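Local coordinates for PcyX_EBK42635 (Marine metagenome, PDB 5OWG), which probably reduces biliverdin to phycoerythrobilin by a four-electron route, as a ferredoxin-dependent bilin reductase of oceanic phage origin, at residues Trp47-Trp52 and Lys224-Asp229. Residues are numbered along the deposited sequence; the frame is centred on the assembly and turned at random.
Sequences WVNRTW and KLFCSD
F226 reaches the strand because its chi1 of 176° sets CG opposite the backbone N and extends the ring from helix 220-229 toward W47 and N49. N49 answers from the other direction: with chi1 at -81°, its CG lies beside the backbone N and opposite the carbonyl carbon, which carries the amide to the outer part of the phenyl ring. W47 instead meets the base of that ring. Its indole lays CZ2 over one face of F226, displaced toward the rim, 3.7 Å from CG of F226, while CH2 of W47 packs against CB of F226 at 3.8 Å. The two ring planes are inclined at 56°, so the indole meets the phenyl ring obliquely. At the far end of the phenyl ring, OD1 of N49 approaches CE1 of F226 obliquely at 3.2 Å.

The N49 amide is also held against W47, its ND2 standing 3.0 Å above one face of the indole, offset toward the rim. ND2 of N49 and NE1 of W47 are both donors and so make no bond to each other; each is directed to another acceptor, ND2 to O of F40 and NE1, weakly, to OD1 of D63. OD1 of N49 in turn bonds to NE2 of H61. The hydrogen bonds at the two ends of the amide, to F40 and H61, fix its rotation, so F226 meets an amide already satisfied.

The contact is buried in the three-layer α/β/α sandwich of the bilin reductases. F40 joins the cluster, its ring edge-to-face with F226, and M213 of helix 210-215 touches both W47 and F226. Strand 47-53, flanked in the antiparallel sheet by strands 30-32 and 57-67, turns W47 and N49 toward helix 220-229, whereas R50 and W52 touch helix 14-28.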
loop_
_atom_site.group_PDB
_atom_site.type_symbol
_atom_site.label_atom_id
_atom_site.label_comp_id
_atom_site.label_asym_id
_atom_site.label_seq_id
_atom_site.Cartn_x
_atom_site.Cartn_y
_atom_site.Cartn_z
ATOM N N TRP A 47 -0.519 -3.795 -15.352
ATOM C CA TRP A 47 -1.177 -3.373 -14.123
ATOM C C TRP A 47 -1.560 -4.609 -13.321
ATOM O O TRP A 47 -2.321 -5.456 -13.804
ATOM C CB TRP A 47 -2.415 -2.533 -14.438
ATOM C CG TRP A 47 -2.753 -1.474 -13.419
ATOM C CD1 TRP A 47 -2.085 -1.196 -12.260
ATOM C CD2 TRP A 47 -3.849 -0.551 -13.480
ATOM N NE1 TRP A 47 -2.695 -0.155 -11.599
ATOM C CE2 TRP A 47 -3.781 0.257 -12.327
ATOM C CE3 TRP A 47 -4.879 -0.328 -14.400
ATOM C CZ2 TRP A 47 -4.704 1.267 -12.068
ATOM C CZ3 TRP A 47 -5.795 0.677 -14.141
ATOM C CH2 TRP A 47 -5.701 1.461 -12.984
ATOM N N VAL A 48 -1.029 -4.716 -12.106
ATOM C CA VAL A 48 -1.376 -5.786 -11.182
ATOM C C VAL A 48 -1.813 -5.150 -9.872
ATOM O O VAL A 48 -1.118 -4.278 -9.339
ATOM C CB VAL A 48 -0.199 -6.754 -10.948
ATOM C CG1 VAL A 48 -0.570 -7.818 -9.925
ATOM C CG2 VAL A 48 0.217 -7.407 -12.256
ATOM N N ASN A 49 -2.958 -5.588 -9.356
ATOM C CA ASN A 49 -3.490 -5.081 -8.097
ATOM C C ASN A 49 -3.969 -6.265 -7.274
ATOM O O ASN A 49 -4.810 -7.043 -7.735
ATOM C CB ASN A 49 -4.629 -4.083 -8.332
ATOM C CG ASN A 49 -4.125 -2.691 -8.663
ATOM O OD1 ASN A 49 -3.804 -1.910 -7.766
ATOM N ND2 ASN A 49 -4.056 -2.372 -9.950
ATOM N N ARG A 50 -3.436 -6.399 -6.062
ATOM C CA ARG A 50 -3.703 -7.549 -5.215
ATOM C C ARG A 50 -3.945 -7.074 -3.792
ATOM O O ARG A 50 -3.283 -6.143 -3.324
ATOM C CB ARG A 50 -2.530 -8.532 -5.254
ATOM C CG ARG A 50 -2.274 -9.106 -6.636
ATOM C CD ARG A 50 -1.012 -9.944 -6.661
ATOM N NE ARG A 50 -1.162 -11.179 -5.899
ATOM C CZ ARG A 50 -0.165 -12.012 -5.620
ATOM N NH1 ARG A 50 1.066 -11.743 -6.033
ATOM N NH2 ARG A 50 -0.398 -13.113 -4.921
ATOM N N THR A 51 -4.890 -7.714 -3.104
ATOM C CA THR A 51 -5.257 -7.305 -1.758
ATOM C C THR A 51 -5.277 -8.505 -0.823
ATOM O O THR A 51 -5.724 -9.592 -1.202
ATOM C CB THR A 51 -6.626 -6.611 -1.741
ATOM O OG1 THR A 51 -7.605 -7.457 -2.357
ATOM C CG2 THR A 51 -6.556 -5.280 -2.481
ATOM N N TRP A 52 -4.782 -8.297 0.398
ATOM C CA TRP A 52 -4.827 -9.293 1.457
ATOM C C TRP A 52 -5.492 -8.686 2.685
ATOM O O TRP A 52 -5.641 -7.466 2.797
ATOM C CB TRP A 52 -3.426 -9.792 1.861
ATOM C CG TRP A 52 -2.611 -10.446 0.780
ATOM C CD1 TRP A 52 -2.302 -11.773 0.675
ATOM C CD2 TRP A 52 -1.974 -9.799 -0.328
ATOM N NE1 TRP A 52 -1.518 -11.992 -0.431
ATOM C CE2 TRP A 52 -1.303 -10.797 -1.066
ATOM C CE3 TRP A 52 -1.909 -8.475 -0.771
ATOM C CZ2 TRP A 52 -0.580 -10.510 -2.222
ATOM C CZ3 TRP A 52 -1.190 -8.193 -1.919
ATOM C CH2 TRP A 52 -0.535 -9.207 -2.631
ATOM N N LYS A 224 -9.369 7.677 -12.821
ATOM C CA LYS A 224 -10.418 8.213 -11.958
ATOM C C LYS A 224 -11.230 7.094 -11.317
ATOM O O LYS A 224 -11.682 7.230 -10.173
ATOM C CB LYS A 224 -11.328 9.154 -12.753
ATOM C CG LYS A 224 -12.646 9.497 -12.060
ATOM C CD LYS A 224 -12.453 10.130 -10.691
ATOM C CE LYS A 224 -13.757 10.122 -9.904
ATOM N NZ LYS A 224 -13.606 10.675 -8.529
ATOM N N LEU A 225 -11.427 5.990 -12.036
ATOM C CA LEU A 225 -12.109 4.831 -11.468
ATOM C C LEU A 225 -11.295 4.225 -10.327
ATOM O O LEU A 225 -11.819 3.982 -9.233
ATOM C CB LEU A 225 -12.353 3.796 -12.567
ATOM C CG LEU A 225 -13.706 3.094 -12.681
ATOM C CD1 LEU A 225 -14.857 4.076 -12.764
ATOM C CD2 LEU A 225 -13.692 2.214 -13.919
ATOM N N PHE A 226 -10.005 3.983 -10.569
ATOM C CA PHE A 226 -9.145 3.347 -9.574
ATOM C C PHE A 226 -8.930 4.248 -8.360
ATOM O O PHE A 226 -9.052 3.801 -7.213
ATOM C CB PHE A 226 -7.810 2.984 -10.229
ATOM C CG PHE A 226 -6.798 2.403 -9.286
ATOM C CD1 PHE A 226 -6.858 1.070 -8.919
ATOM C CD2 PHE A 226 -5.768 3.184 -8.791
ATOM C CE1 PHE A 226 -5.918 0.531 -8.060
ATOM C CE2 PHE A 226 -4.826 2.652 -7.934
ATOM C CZ PHE A 226 -4.900 1.324 -7.567
ATOM N N CYS A 227 -8.605 5.522 -8.592
ATOM C CA CYS A 227 -8.262 6.416 -7.489
ATOM C C CYS A 227 -9.423 6.610 -6.520
ATOM O O CYS A 227 -9.199 6.877 -5.333
ATOM C CB CYS A 227 -7.806 7.769 -8.037
ATOM S SG CYS A 227 -6.175 7.744 -8.810
ATOM N N SER A 228 -10.662 6.485 -6.995
ATOM C CA SER A 228 -11.823 6.793 -6.168
ATOM C C SER A 228 -12.414 5.574 -5.473
ATOM O O SER A 228 -13.000 5.715 -4.394
ATOM C CB SER A 228 -12.910 7.454 -7.022
ATOM O OG SER A 228 -13.372 6.576 -8.033
ATOM N N ASP A 229 -12.280 4.379 -6.055
ATOM C CA ASP A 229 -13.003 3.206 -5.584
ATOM C C ASP A 229 -12.122 2.080 -5.063
ATOM O O ASP A 229 -12.589 1.305 -4.222
ATOM C CB ASP A 229 -13.880 2.638 -6.711
ATOM C CG ASP A 229 -14.886 3.642 -7.226
ATOM O OD1 ASP A 229 -14.967 4.754 -6.662
ATOM O OD2 ASP A 229 -15.596 3.319 -8.199
#